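Local coordinates for protein glycoside transferase (PDB 6R2M) that acts as a monomeric extracellular glycoside hydrolase, probably on exopolysaccharide, perhaps with transferase activity, at residues I215-F220 / T269-K274; P180-N185 / D221-V226; E62-K67 / S114-F119. All blocks are in the same frame, centred on the assembly; numbering follows the deposited sequence.

Interaction 1: residues I215-F220 / T269-K274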
ATOM      1  N   ILE A 215      -7.854   3.979   4.348  1.00  5.44           N
ATOM      2  CA  ILE A 215      -8.174   5.114   5.214  1.00  5.97           C
ATOM      3  C   ILE A 215      -8.487   4.630   6.618  1.00  6.00           C
ATOM      4  O   ILE A 215      -8.043   5.215   7.614  1.00  7.62           O
ATOM      5  CB  ILE A 215      -9.351   5.927   4.639  1.00  7.67           C
ATOM      6  CG1 ILE A 215      -8.988   6.466   3.260  1.00  7.03           C
ATOM      7  CG2 ILE A 215      -9.754   7.075   5.610  1.00  7.34           C
ATOM      8  CD1 ILE A 215     -10.179   6.962   2.483  1.00  7.56           C
ATOM      9  N   ALA A 216      -9.259   3.551   6.724  1.00  5.13           N
ATOM     10  CA  ALA A 216      -9.629   3.044   8.037  1.00  6.44           C
ATOM     11  C   ALA A 216      -8.403   2.627   8.828  1.00  7.99           C
ATOM     12  O   ALA A 216      -8.342   2.834  10.047  1.00  6.49           O
ATOM     13  CB  ALA A 216     -10.577   1.854   7.899  1.00  5.31           C
ATOM     14  N   MET A 217      -7.430   2.003   8.157  1.00  5.71           N
ATOM     15  CA  MET A 217      -6.218   1.604   8.860  1.00  5.22           C
ATOM     16  C   MET A 217      -5.386   2.815   9.278  1.00  8.31           C
ATOM     17  O   MET A 217      -4.842   2.842  10.385  1.00  8.69           O
ATOM     18  CB  MET A 217      -5.411   0.641   7.993  1.00  7.59           C
ATOM     19  CG  MET A 217      -5.973  -0.763   8.145  1.00 13.58           C
ATOM     20  SD  MET A 217      -5.003  -2.046   7.369  1.00 25.63           S
ATOM     21  CE  MET A 217      -5.258  -1.533   5.731  1.00  9.09           C
ATOM     22  N   ALA A 218      -5.281   3.827   8.415  1.00  6.65           N
ATOM     23  CA  ALA A 218      -4.579   5.046   8.803  1.00  9.92           C
ATOM     24  C   ALA A 218      -5.296   5.740   9.951  1.00  9.58           C
ATOM     25  O   ALA A 218      -4.659   6.297  10.849  1.00  8.79           O
ATOM     26  CB  ALA A 218      -4.459   5.987   7.607  1.00  7.62           C
ATOM     27  N   TYR A 219      -6.626   5.738   9.916  1.00  7.54           N
ATOM     28  CA  TYR A 219      -7.405   6.319  11.000  1.00  7.28           C
ATOM     29  C   TYR A 219      -7.055   5.667  12.330  1.00  7.78           C
ATOM     30  O   TYR A 219      -6.817   6.354  13.331  1.00  7.40           O
ATOM     31  CB  TYR A 219      -8.893   6.159  10.701  1.00  5.37           C
ATOM     32  CG  TYR A 219      -9.782   6.926  11.626  1.00  8.13           C
ATOM     33  CD1 TYR A 219     -10.185   6.383  12.843  1.00  8.62           C
ATOM     34  CD2 TYR A 219     -10.242   8.185  11.282  1.00  8.92           C
ATOM     35  CE1 TYR A 219     -11.021   7.078  13.681  1.00  6.38           C
ATOM     36  CE2 TYR A 219     -11.069   8.896  12.114  1.00 10.83           C
ATOM     37  CZ  TYR A 219     -11.450   8.338  13.315  1.00 10.03           C
ATOM     38  OH  TYR A 219     -12.283   9.054  14.131  1.00 11.34           O
ATOM     39  N   PHE A 220      -7.063   4.338  12.367  1.00  7.04           N
ATOM     40  CA  PHE A 220      -6.732   3.642  13.602  1.00  8.99           C
ATOM     41  C   PHE A 220      -5.291   3.902  14.006  1.00  8.43           C
ATOM     42  O   PHE A 220      -4.993   4.117  15.188  1.00 11.45           O
ATOM     43  CB  PHE A 220      -6.958   2.144  13.448  1.00  8.99           C
ATOM     44  CG  PHE A 220      -6.643   1.371  14.690  1.00  9.08           C
ATOM     45  CD1 PHE A 220      -5.479   0.627  14.780  1.00 11.64           C
ATOM     46  CD2 PHE A 220      -7.509   1.397  15.773  1.00 11.22           C
ATOM     47  CE1 PHE A 220      -5.177  -0.082  15.939  1.00 13.54           C
ATOM     48  CE2 PHE A 220      -7.214   0.684  16.923  1.00 14.78           C
ATOM     49  CZ  PHE A 220      -6.050  -0.057  17.002  1.00 15.65           C
ATOM     50  N   THR A 269      -8.243  -8.306   6.844  1.00  8.27           N
ATOM     51  CA  THR A 269      -7.565  -9.203   7.762  1.00  9.31           C
ATOM     52  C   THR A 269      -6.562  -8.440   8.619  1.00 10.49           C
ATOM     53  O   THR A 269      -6.539  -8.595   9.846  1.00  9.88           O
ATOM     54  CB  THR A 269      -6.907 -10.322   6.960  1.00  8.55           C
ATOM     55  OG1 THR A 269      -7.946 -11.048   6.284  1.00  8.57           O
ATOM     56  CG2 THR A 269      -6.127 -11.260   7.864  1.00 13.65           C
ATOM     57  N   GLN A 270      -5.767  -7.561   7.989  1.00  9.04           N
ATOM     58  CA  GLN A 270      -4.834  -6.712   8.729  1.00  9.26           C
ATOM     59  C   GLN A 270      -5.562  -5.800   9.710  1.00 10.02           C
ATOM     60  O   GLN A 270      -5.126  -5.629  10.853  1.00 10.59           O
ATOM     61  CB  GLN A 270      -4.008  -5.859   7.764  1.00 10.17           C
ATOM     62  CG  GLN A 270      -3.159  -6.664   6.813  1.00 11.78           C
ATOM     63  CD  GLN A 270      -2.505  -5.798   5.744  1.00 12.94           C
ATOM     64  OE1 GLN A 270      -2.223  -4.623   5.965  1.00 18.97           O
ATOM     65  NE2 GLN A 270      -2.276  -6.379   4.574  1.00 14.55           N
ATOM     66  N   TYR A 271      -6.674  -5.211   9.272  1.00  7.37           N
ATOM     67  CA  TYR A 271      -7.418  -4.269  10.100  1.00  7.52           C
ATOM     68  C   TYR A 271      -8.035  -4.962  11.311  1.00  7.45           C
ATOM     69  O   TYR A 271      -7.949  -4.463  12.446  1.00  8.71           O
ATOM     70  CB  TYR A 271      -8.496  -3.609   9.236  1.00  5.83           C
ATOM     71  CG  TYR A 271      -9.579  -2.842   9.977  1.00  6.63           C
ATOM     72  CD1 TYR A 271      -9.406  -1.498  10.283  1.00  9.29           C
ATOM     73  CD2 TYR A 271     -10.779  -3.458  10.331  1.00  8.02           C
ATOM     74  CE1 TYR A 271     -10.399  -0.781  10.918  1.00  9.32           C
ATOM     75  CE2 TYR A 271     -11.776  -2.753  10.981  1.00  5.91           C
ATOM     76  CZ  TYR A 271     -11.576  -1.421  11.273  1.00  6.49           C
ATOM     77  OH  TYR A 271     -12.572  -0.732  11.921  1.00  8.71           O
ATOM     78  N   PHE A 272      -8.660  -6.121  11.096  1.00  7.59           N
ATOM     79  CA  PHE A 272      -9.277  -6.813  12.218  1.00  7.64           C
ATOM     80  C   PHE A 272      -8.223  -7.300  13.200  1.00 10.30           C
ATOM     81  O   PHE A 272      -8.435  -7.245  14.412  1.00 10.87           O
ATOM     82  CB  PHE A 272     -10.138  -7.971  11.699  1.00  7.53           C
ATOM     83  CG  PHE A 272     -11.456  -7.533  11.137  1.00  8.70           C
ATOM     84  CD1 PHE A 272     -12.186  -6.526  11.756  1.00  6.41           C
ATOM     85  CD2 PHE A 272     -11.972  -8.124   9.986  1.00  7.65           C
ATOM     86  CE1 PHE A 272     -13.421  -6.135  11.241  1.00  8.34           C
ATOM     87  CE2 PHE A 272     -13.200  -7.733   9.481  1.00  9.20           C
ATOM     88  CZ  PHE A 272     -13.920  -6.732  10.102  1.00 10.67           C
ATOM     89  N   ASN A 273      -7.049  -7.690  12.713  1.00 12.14           N
ATOM     90  CA  ASN A 273      -6.017  -8.127  13.645  1.00 13.39           C
ATOM     91  C   ASN A 273      -5.396  -6.947  14.396  1.00 17.18           C
ATOM     92  O   ASN A 273      -5.078  -7.067  15.585  1.00 18.56           O
ATOM     93  CB  ASN A 273      -4.992  -8.966  12.895  1.00 18.29           C
ATOM     94  CG  ASN A 273      -5.579 -10.305  12.453  1.00 19.51           C
ATOM     95  OD1 ASN A 273      -6.467 -10.849  13.118  1.00 25.22           O
ATOM     96  ND2 ASN A 273      -5.104 -10.830  11.333  1.00 19.46           N
ATOM     97  N   LYS A 274      -5.268  -5.785  13.750  1.00 12.82           N
ATOM     98  CA  LYS A 274      -4.754  -4.605  14.442  1.00 13.21           C
ATOM     99  C   LYS A 274      -5.725  -4.088  15.499  1.00 11.21           C
ATOM    100  O   LYS A 274      -5.295  -3.502  16.499  1.00 13.95           O
ATOM    101  CB  LYS A 274      -4.456  -3.482  13.441  1.00 14.37           C
ATOM    102  CG  LYS A 274      -3.248  -3.750  12.539  1.00 24.99           C
ATOM    103  CD  LYS A 274      -3.309  -2.925  11.262  1.00 27.00           C
ATOM    104  CE  LYS A 274      -3.086  -1.446  11.538  1.00 24.54           C
ATOM    105  NZ  LYS A 274      -1.639  -1.153  11.766  1.00 30.10           N
TER
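Two helices running the same way meet where 215-220 lies beside 269-274, the short axes 10.2 Å apart and inclined by only 22°. The tight part is built around M217 and Y271. The tyrosine CG stands anti to the backbone N (chi1 166°), which sends the ring across to the other helix, where Y271 CE1 packs 4.0 Å from A216 CB. M217 comes to the same ring at its edge, near the ring plane, its CG lying 4.0 Å from Y271 CB. Beyond CG the thioether crosses Q270 at about a right angle, with M217 SD 4.0 Å from Q270 CB. Such nearly parallel neighbours are what an (alpha/alpha) barrel of helical hairpins produces within one layer, in keeping with the fold of many glycoside hydrolases. Here helix 228-241, which follows 209-223 in the chain, packs F230 on A216 and L234 on Y271, while its D231 binds the phenol OH of Y271. On the loose side K274 borders the solvent, its NZ in a salt bridge with D221 OD1, one residue past F220. F220, with CG anti to its backbone N, reaches the end of the other helix, and F220 CE1 rests 3.5 Å from K274 O, the carbonyl meeting the ring obliquely. The lysine's alkyl chain approaches the thioether only at longer range, K274 CD being 4.3 Å from M217 SD, and no hydrogen bond crosses between the two segments.

Interaction 2: residues P180-N185 / D221-V226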
ATOM      1  N   PRO A 180      -5.877  16.029   8.698  1.00 10.22           N
ATOM      2  CA  PRO A 180      -6.893  15.371   7.856  1.00  9.86           C
ATOM      3  C   PRO A 180      -7.359  14.040   8.419  1.00  8.95           C
ATOM      4  O   PRO A 180      -8.570  13.823   8.544  1.00 10.53           O
ATOM      5  CB  PRO A 180      -6.182  15.223   6.502  1.00  9.55           C
ATOM      6  CG  PRO A 180      -5.254  16.413   6.468  1.00 11.87           C
ATOM      7  CD  PRO A 180      -4.764  16.556   7.884  1.00 10.48           C
ATOM      8  N   ILE A 181      -6.436  13.147   8.791  1.00  6.48           N
ATOM      9  CA  ILE A 181      -6.871  11.839   9.277  1.00  7.53           C
ATOM     10  C   ILE A 181      -7.396  11.905  10.710  1.00  9.82           C
ATOM     11  O   ILE A 181      -8.157  11.023  11.132  1.00  8.64           O
ATOM     12  CB  ILE A 181      -5.722  10.819   9.118  1.00  7.70           C
ATOM     13  CG1 ILE A 181      -6.226   9.374   9.211  1.00  9.88           C
ATOM     14  CG2 ILE A 181      -4.612  11.076  10.129  1.00  9.82           C
ATOM     15  CD1 ILE A 181      -7.164   8.960   8.077  1.00  9.06           C
ATOM     16  N   GLN A 182      -7.038  12.940  11.463  1.00  7.71           N
ATOM     17  CA  GLN A 182      -7.605  13.111  12.798  1.00  8.31           C
ATOM     18  C   GLN A 182      -9.047  13.589  12.766  1.00  9.65           C
ATOM     19  O   GLN A 182      -9.772  13.362  13.743  1.00 12.69           O
ATOM     20  CB  GLN A 182      -6.785  14.113  13.605  1.00 11.29           C
ATOM     21  CG  GLN A 182      -5.449  13.578  14.068  1.00 11.42           C
ATOM     22  CD  GLN A 182      -4.524  14.684  14.569  1.00 13.39           C
ATOM     23  OE1 GLN A 182      -4.843  15.864  14.460  1.00 13.41           O
ATOM     24  NE2 GLN A 182      -3.373  14.299  15.108  1.00 16.37           N
ATOM     25  N   THR A 183      -9.476  14.234  11.686  1.00  7.35           N
ATOM     26  CA  THR A 183     -10.765  14.920  11.672  1.00  9.49           C
ATOM     27  C   THR A 183     -11.742  14.386  10.630  1.00 11.86           C
ATOM     28  O   THR A 183     -12.889  14.851  10.585  1.00 11.37           O
ATOM     29  CB  THR A 183     -10.558  16.428  11.469  1.00  8.78           C
ATOM     30  OG1 THR A 183      -9.850  16.687  10.246  1.00 11.12           O
ATOM     31  CG2 THR A 183      -9.735  16.997  12.617  1.00 12.18           C
ATOM     32  N   VAL A 184     -11.335  13.416   9.807  1.00  8.67           N
ATOM     33  CA  VAL A 184     -12.239  12.848   8.811  1.00  8.97           C
ATOM     34  C   VAL A 184     -13.347  12.062   9.508  1.00  7.52           C
ATOM     35  O   VAL A 184     -13.157  11.500  10.600  1.00  9.96           O
ATOM     36  CB  VAL A 184     -11.452  11.959   7.823  1.00  8.81           C
ATOM     37  CG1 VAL A 184     -10.904  10.725   8.525  1.00  9.22           C
ATOM     38  CG2 VAL A 184     -12.309  11.557   6.633  1.00  8.83           C
ATOM     39  N   ASN A 185     -14.527  12.049   8.880  1.00  7.72           N
ATOM     40  CA  ASN A 185     -15.672  11.265   9.317  1.00 13.40           C
ATOM     41  C   ASN A 185     -16.017  10.219   8.266  1.00  8.64           C
ATOM     42  O   ASN A 185     -15.709  10.371   7.082  1.00  9.07           O
ATOM     43  CB  ASN A 185     -16.905  12.155   9.553  1.00 12.35           C
ATOM     44  CG  ASN A 185     -16.712  13.097  10.707  1.00 15.19           C
ATOM     45  OD1 ASN A 185     -16.135  12.721  11.728  1.00 15.02           O
ATOM     46  ND2 ASN A 185     -17.163  14.329  10.550  1.00 20.00           N
ATOM     47  N   ASP A 221      -4.383   3.889  13.031  1.00  7.11           N
ATOM     48  CA  ASP A 221      -2.964   4.087  13.327  1.00  9.74           C
ATOM     49  C   ASP A 221      -2.706   5.436  13.982  1.00  9.83           C
ATOM     50  O   ASP A 221      -1.878   5.537  14.899  1.00 11.61           O
ATOM     51  CB  ASP A 221      -2.142   3.972  12.050  1.00 10.32           C
ATOM     52  CG  ASP A 221      -1.997   2.545  11.578  1.00 14.69           C
ATOM     53  OD1 ASP A 221      -2.299   1.620  12.362  1.00 16.15           O
ATOM     54  OD2 ASP A 221      -1.565   2.352  10.424  1.00 17.19           O
ATOM     55  N   GLU A 222      -3.378   6.489  13.514  1.00  8.32           N
ATOM     56  CA  GLU A 222      -3.135   7.828  14.033  1.00  8.19           C
ATOM     57  C   GLU A 222      -3.948   8.095  15.292  1.00 10.89           C
ATOM     58  O   GLU A 222      -3.427   8.661  16.259  1.00 12.06           O
ATOM     59  CB  GLU A 222      -3.463   8.878  12.965  1.00 12.86           C
ATOM     60  CG  GLU A 222      -3.534  10.328  13.499  1.00 11.59           C
ATOM     61  CD  GLU A 222      -2.238  10.777  14.146  1.00 13.37           C
ATOM     62  OE1 GLU A 222      -1.178  10.217  13.816  1.00 15.88           O
ATOM     63  OE2 GLU A 222      -2.287  11.691  15.002  1.00 14.64           O
ATOM     64  N   ASN A 223      -5.228   7.717  15.288  1.00  9.79           N
ATOM     65  CA  ASN A 223      -6.142   8.135  16.340  1.00 10.15           C
ATOM     66  C   ASN A 223      -6.260   7.139  17.485  1.00 12.87           C
ATOM     67  O   ASN A 223      -6.747   7.522  18.561  1.00 13.29           O
ATOM     68  CB  ASN A 223      -7.528   8.407  15.739  1.00  7.89           C
ATOM     69  CG  ASN A 223      -7.499   9.544  14.747  1.00 12.10           C
ATOM     70  OD1 ASN A 223      -6.924  10.600  15.030  1.00 13.57           O
ATOM     71  ND2 ASN A 223      -8.107   9.348  13.583  1.00 13.31           N
ATOM     72  N   GLY A 224      -5.838   5.888  17.292  1.00 11.08           N
ATOM     73  CA  GLY A 224      -5.841   4.906  18.358  1.00 13.10           C
ATOM     74  C   GLY A 224      -7.164   4.217  18.582  1.00 14.54           C
ATOM     75  O   GLY A 224      -7.270   3.384  19.495  1.00 15.60           O
ATOM     76  N   ASP A 225      -8.176   4.551  17.798  1.00 11.52           N
ATOM     77  CA  ASP A 225      -9.483   3.921  17.868  1.00 11.18           C
ATOM     78  C   ASP A 225     -10.032   3.835  16.457  1.00 11.65           C
ATOM     79  O   ASP A 225      -9.621   4.588  15.572  1.00 11.43           O
ATOM     80  CB  ASP A 225     -10.467   4.713  18.729  1.00 16.41           C
ATOM     81  CG  ASP A 225     -10.091   4.735  20.195  1.00 22.51           C
ATOM     82  OD1 ASP A 225      -9.525   5.753  20.647  1.00 24.14           O
ATOM     83  OD2 ASP A 225     -10.377   3.739  20.887  1.00 25.60           O
ATOM     84  N   VAL A 226     -10.983   2.937  16.253  1.00  9.93           N
ATOM     85  CA  VAL A 226     -11.580   2.814  14.933  1.00  7.79           C
ATOM     86  C   VAL A 226     -12.636   3.888  14.750  1.00  7.57           C
ATOM     87  O   VAL A 226     -13.257   4.373  15.708  1.00 13.38           O
ATOM     88  CB  VAL A 226     -12.180   1.415  14.688  1.00 10.63           C
ATOM     89  CG1 VAL A 226     -11.095   0.345  14.665  1.00 12.13           C
ATOM     90  CG2 VAL A 226     -13.254   1.092  15.722  1.00 17.11           C
TER
HETATM   91  O   HOH W   1      -8.766  12.881  16.209  1.00 29.29           O
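A pair of direct, nearly straight hydrogen bonds joins the last turn of helix 179-183 to the last turn of helix 209-223. In the first, N223 ND2 donates over 3.0 Å to I181 O, with an angle of 162° at the hydrogen. The carbonyl lies in the plane of the N223 amide, but the donor sits 35° above the carbonyl plane and so approaches off the lone-pair directions. In the second, equally straight, Q182 NE2 donates to E222 OE2 over 2.8 Å, again keeping the acceptor near the amide plane while meeting the carboxylate from above its own plane; the two flat groups are turned 43° apart. A water adds a third link, donating to Q182 O at 2.7 Å and to N223 OD1 at 3.2 Å. Both ends of the N223 amide are thus engaged, which fixes its flip, and N223 OD1 also lies 3.4 Å from Q182 CA.

Torsions explain how these polar tips meet. Q182 is extended beyond CG, whereas E222 bends at chi2, bringing its carboxylate round to the glutamine. The bend leaves the aliphatic part of E222 against the isoleucine, I181 CG2 to E222 CG being 3.6 Å. Because two helix C-termini converge here, their carbonyl ends may make the carboxylate somewhat harder to ionise, an effect the amide N-H of Q182 would oppose. G224, with positive phi, takes the chain out of helix 209-223 immediately after N223.

Around this junction of helix ends, I181 also packs on I215 and A218 of helix 209-223. I165 of helix 165-170 touches E222, and V184 leans on F199 of strand 198-200.

Interaction 3: residues E62-K67 / S114-F119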
ATOM      1  N   GLU A  62      10.131  -9.577   4.314  1.00  9.54           N
ATOM      2  CA  GLU A  62       9.382 -10.496   5.162  1.00 11.95           C
ATOM      3  C   GLU A  62       9.907 -11.924   5.040  1.00 10.29           C
ATOM      4  O   GLU A  62       9.962 -12.655   6.036  1.00 13.00           O
ATOM      5  CB  GLU A  62       7.887 -10.433   4.815  1.00 12.04           C
ATOM      6  CG  GLU A  62       7.000 -11.320   5.667  1.00 23.28           C
ATOM      7  CD  GLU A  62       7.036 -10.966   7.148  1.00 27.08           C
ATOM      8  OE1 GLU A  62       7.248  -9.779   7.493  1.00 24.19           O
ATOM      9  OE2 GLU A  62       6.847 -11.894   7.969  1.00 28.80           O
ATOM     10  N   VAL A  63      10.319 -12.336   3.839  1.00  8.27           N
ATOM     11  CA  VAL A  63      10.802 -13.703   3.630  1.00  9.29           C
ATOM     12  C   VAL A  63      12.328 -13.795   3.689  1.00  7.61           C
ATOM     13  O   VAL A  63      12.896 -14.833   3.338  1.00  8.55           O
ATOM     14  CB  VAL A  63      10.263 -14.320   2.321  1.00  8.99           C
ATOM     15  CG1 VAL A  63       8.739 -14.370   2.349  1.00 10.44           C
ATOM     16  CG2 VAL A  63      10.756 -13.572   1.069  1.00  6.58           C
ATOM     17  N   ASN A  64      13.005 -12.739   4.139  1.00  8.57           N
ATOM     18  CA  ASN A  64      14.441 -12.791   4.440  1.00  8.12           C
ATOM     19  C   ASN A  64      15.273 -13.082   3.199  1.00  7.88           C
ATOM     20  O   ASN A  64      16.174 -13.917   3.224  1.00  8.96           O
ATOM     21  CB  ASN A  64      14.749 -13.821   5.539  1.00  7.28           C
ATOM     22  CG  ASN A  64      16.169 -13.688   6.073  1.00  8.66           C
ATOM     23  OD1 ASN A  64      16.651 -12.577   6.288  1.00 10.66           O
ATOM     24  ND2 ASN A  64      16.853 -14.816   6.250  1.00  8.87           N
ATOM     25  N   ASP A  65      14.970 -12.407   2.091  1.00  6.41           N
ATOM     26  CA  ASP A  65      15.670 -12.655   0.826  1.00  7.93           C
ATOM     27  C   ASP A  65      16.484 -11.422   0.429  1.00  7.80           C
ATOM     28  O   ASP A  65      16.055 -10.588  -0.369  1.00  8.17           O
ATOM     29  CB  ASP A  65      14.672 -13.057  -0.264  1.00  7.70           C
ATOM     30  CG  ASP A  65      15.358 -13.478  -1.560  1.00 11.88           C
ATOM     31  OD1 ASP A  65      16.600 -13.374  -1.660  1.00 11.32           O
ATOM     32  OD2 ASP A  65      14.644 -13.911  -2.489  1.00 11.27           O
ATOM     33  N   SER A  66      17.702 -11.331   0.970  1.00  8.49           N
ATOM     34  CA  SER A  66      18.492 -10.129   0.718  1.00  6.28           C
ATOM     35  C   SER A  66      18.945 -10.026  -0.730  1.00  9.08           C
ATOM     36  O   SER A  66      19.050  -8.914  -1.267  1.00 10.09           O
ATOM     37  CB  SER A  66      19.692 -10.094   1.659  1.00 10.46           C
ATOM     38  OG  SER A  66      20.647 -11.023   1.192  1.00  9.56           O
ATOM     39  N   LYS A  67      19.232 -11.158  -1.366  1.00  7.62           N
ATOM     40  CA  LYS A  67      19.711 -11.112  -2.742  1.00  8.56           C
ATOM     41  C   LYS A  67      18.653 -10.557  -3.687  1.00 10.17           C
ATOM     42  O   LYS A  67      18.931  -9.653  -4.489  1.00  9.56           O
ATOM     43  CB  LYS A  67      20.148 -12.499  -3.200  1.00 10.67           C
ATOM     44  CG  LYS A  67      20.422 -12.602  -4.682  1.00 14.18           C
ATOM     45  CD  LYS A  67      20.945 -13.990  -5.022  1.00 17.65           C
ATOM     46  CE  LYS A  67      21.078 -14.185  -6.524  1.00 23.19           C
ATOM     47  NZ  LYS A  67      19.747 -14.155  -7.195  1.00 33.12           N
ATOM     48  N   SER A 114      17.241  -2.456   6.109  1.00  8.15           N
ATOM     49  CA  SER A 114      18.501  -2.057   6.730  1.00  7.44           C
ATOM     50  C   SER A 114      18.749  -2.820   8.028  1.00 10.46           C
ATOM     51  O   SER A 114      19.890  -3.177   8.331  1.00 11.83           O
ATOM     52  CB  SER A 114      18.510  -0.542   6.955  1.00  8.79           C
ATOM     53  OG  SER A 114      17.752  -0.184   8.100  1.00 15.01           O
ATOM     54  N   GLU A 115      17.688  -3.105   8.786  1.00  8.84           N
ATOM     55  CA  GLU A 115      17.835  -3.884  10.008  1.00  9.86           C
ATOM     56  C   GLU A 115      17.893  -5.373   9.691  1.00  7.98           C
ATOM     57  O   GLU A 115      18.833  -6.067  10.093  1.00 11.32           O
ATOM     58  CB  GLU A 115      16.686  -3.580  10.969  1.00 12.21           C
ATOM     59  CG  GLU A 115      16.624  -2.126  11.385  1.00 11.53           C
ATOM     60  CD  GLU A 115      15.369  -1.805  12.174  1.00 21.43           C
ATOM     61  OE1 GLU A 115      14.454  -2.658  12.238  1.00 19.99           O
ATOM     62  OE2 GLU A 115      15.289  -0.691  12.727  1.00 21.00           O
ATOM     63  N   LYS A 116      16.921  -5.858   8.918  1.00  8.43           N
ATOM     64  CA  LYS A 116      16.824  -7.289   8.632  1.00 10.53           C
ATOM     65  C   LYS A 116      18.105  -7.822   8.000  1.00 11.60           C
ATOM     66  O   LYS A 116      18.550  -8.934   8.319  1.00 11.09           O
ATOM     67  CB  LYS A 116      15.621  -7.546   7.716  1.00  7.95           C
ATOM     68  CG  LYS A 116      15.369  -9.021   7.380  1.00  9.25           C
ATOM     69  CD  LYS A 116      14.906  -9.777   8.613  1.00 11.50           C
ATOM     70  CE  LYS A 116      14.237 -11.095   8.197  1.00 12.62           C
ATOM     71  NZ  LYS A 116      13.779 -11.863   9.395  1.00 12.83           N
ATOM     72  N   PHE A 117      18.711  -7.044   7.100  1.00  7.76           N
ATOM     73  CA  PHE A 117      19.867  -7.469   6.323  1.00  8.61           C
ATOM     74  C   PHE A 117      21.173  -6.830   6.787  1.00  9.90           C
ATOM     75  O   PHE A 117      22.180  -6.948   6.083  1.00 12.49           O
ATOM     76  CB  PHE A 117      19.640  -7.159   4.845  1.00  8.92           C
ATOM     77  CG  PHE A 117      18.405  -7.799   4.277  1.00  7.31           C
ATOM     78  CD1 PHE A 117      18.050  -9.101   4.634  1.00  7.39           C
ATOM     79  CD2 PHE A 117      17.605  -7.110   3.378  1.00  9.05           C
ATOM     80  CE1 PHE A 117      16.920  -9.700   4.105  1.00  9.55           C
ATOM     81  CE2 PHE A 117      16.479  -7.695   2.845  1.00  6.24           C
ATOM     82  CZ  PHE A 117      16.126  -8.995   3.217  1.00  7.79           C
ATOM     83  N   SER A 118      21.167  -6.142   7.931  1.00  8.94           N
ATOM     84  CA  SER A 118      22.363  -5.512   8.511  1.00 11.96           C
ATOM     85  C   SER A 118      23.133  -4.705   7.462  1.00 10.16           C
ATOM     86  O   SER A 118      24.316  -4.933   7.196  1.00 13.57           O
ATOM     87  CB  SER A 118      23.258  -6.567   9.161  1.00 13.18           C
ATOM     88  OG  SER A 118      22.592  -7.167  10.263  1.00 17.24           O
ATOM     89  N   PHE A 119      22.434  -3.736   6.878  1.00 12.12           N
ATOM     90  CA  PHE A 119      22.942  -2.995   5.725  1.00 10.08           C
ATOM     91  C   PHE A 119      22.561  -1.533   5.898  1.00 10.10           C
ATOM     92  O   PHE A 119      21.517  -1.080   5.407  1.00  9.77           O
ATOM     93  CB  PHE A 119      22.392  -3.575   4.420  1.00  9.06           C
ATOM     94  CG  PHE A 119      23.245  -3.288   3.215  1.00  9.38           C
ATOM     95  CD1 PHE A 119      24.521  -3.801   3.118  1.00 11.26           C
ATOM     96  CD2 PHE A 119      22.747  -2.542   2.164  1.00 12.18           C
ATOM     97  CE1 PHE A 119      25.295  -3.561   2.002  1.00 16.33           C
ATOM     98  CE2 PHE A 119      23.520  -2.298   1.037  1.00 13.57           C
ATOM     99  CZ  PHE A 119      24.798  -2.801   0.962  1.00 18.43           C
TER
HETATM  100  O   HOH W   2      11.928 -13.442   7.780  1.00 12.22           O
HETATM  101  O   HOH W   3      18.306 -11.758   8.117  1.00 14.20           O
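Each of the two segments carries a Schellman motif, one closing helix 50-62 with N64 as the positive-phi C-prime residue, the other closing helix 100-116 with S118. Directly after the first, D65 serves as N-cap of helix 66-79, so the turn between two consecutive helices is packed against the end of a third. F117 provides the apolar part. S66 CB sits over the middle of its ring in a CH-pi contact, 3.6 Å from the F117 ring centroid and 14° off the normal, while CB of K116 covers the opposite face nearer the rim. At the ring edge, N64 OD1 approaches F117 CE1 to 3.6 Å. S66 OG is held by K13 O and N64 ND2 by T16 O, so the N-terminal segment pins both polar groups.

K116, with CG anti to the backbone N and the chain bent at chi2, crosses the asparagine at about a right angle, placing K116 CE 3.4 Å from N64 OD1. Water completes the seam: one molecule accepts from K116 NZ at 2.9 Å and donates to the helix-end carbonyl E62 O. A second donates to N64 OD1 at 2.6 Å and to K116 O at 2.8 Å.

How the interactions relate
Interactions 1 and 2 share helix 209-223 and adjoin, their centres about 11 Å apart; the centre of interaction 3 is about 26 and 32 Å from theirs, among other helices. Although farthest from the chain's centre, interaction 3 is the buried contact, while 1 and 2 are partly buried. Interaction 1 is helix-to-helix packing without a hydrogen bond across it. At the helix ends, hydrogen-bonded carbonyls and water enter: direct hydrogen bonds donated by side-chain amides dominate interaction 2, whereas interaction 3 has only water-mediated ones around a buried ring. The first two interlock through the salt bridge of K274 NZ to D221 OD1 at 2.9 Å, with Y271 OH packing 3.3 Å from V226 CG1.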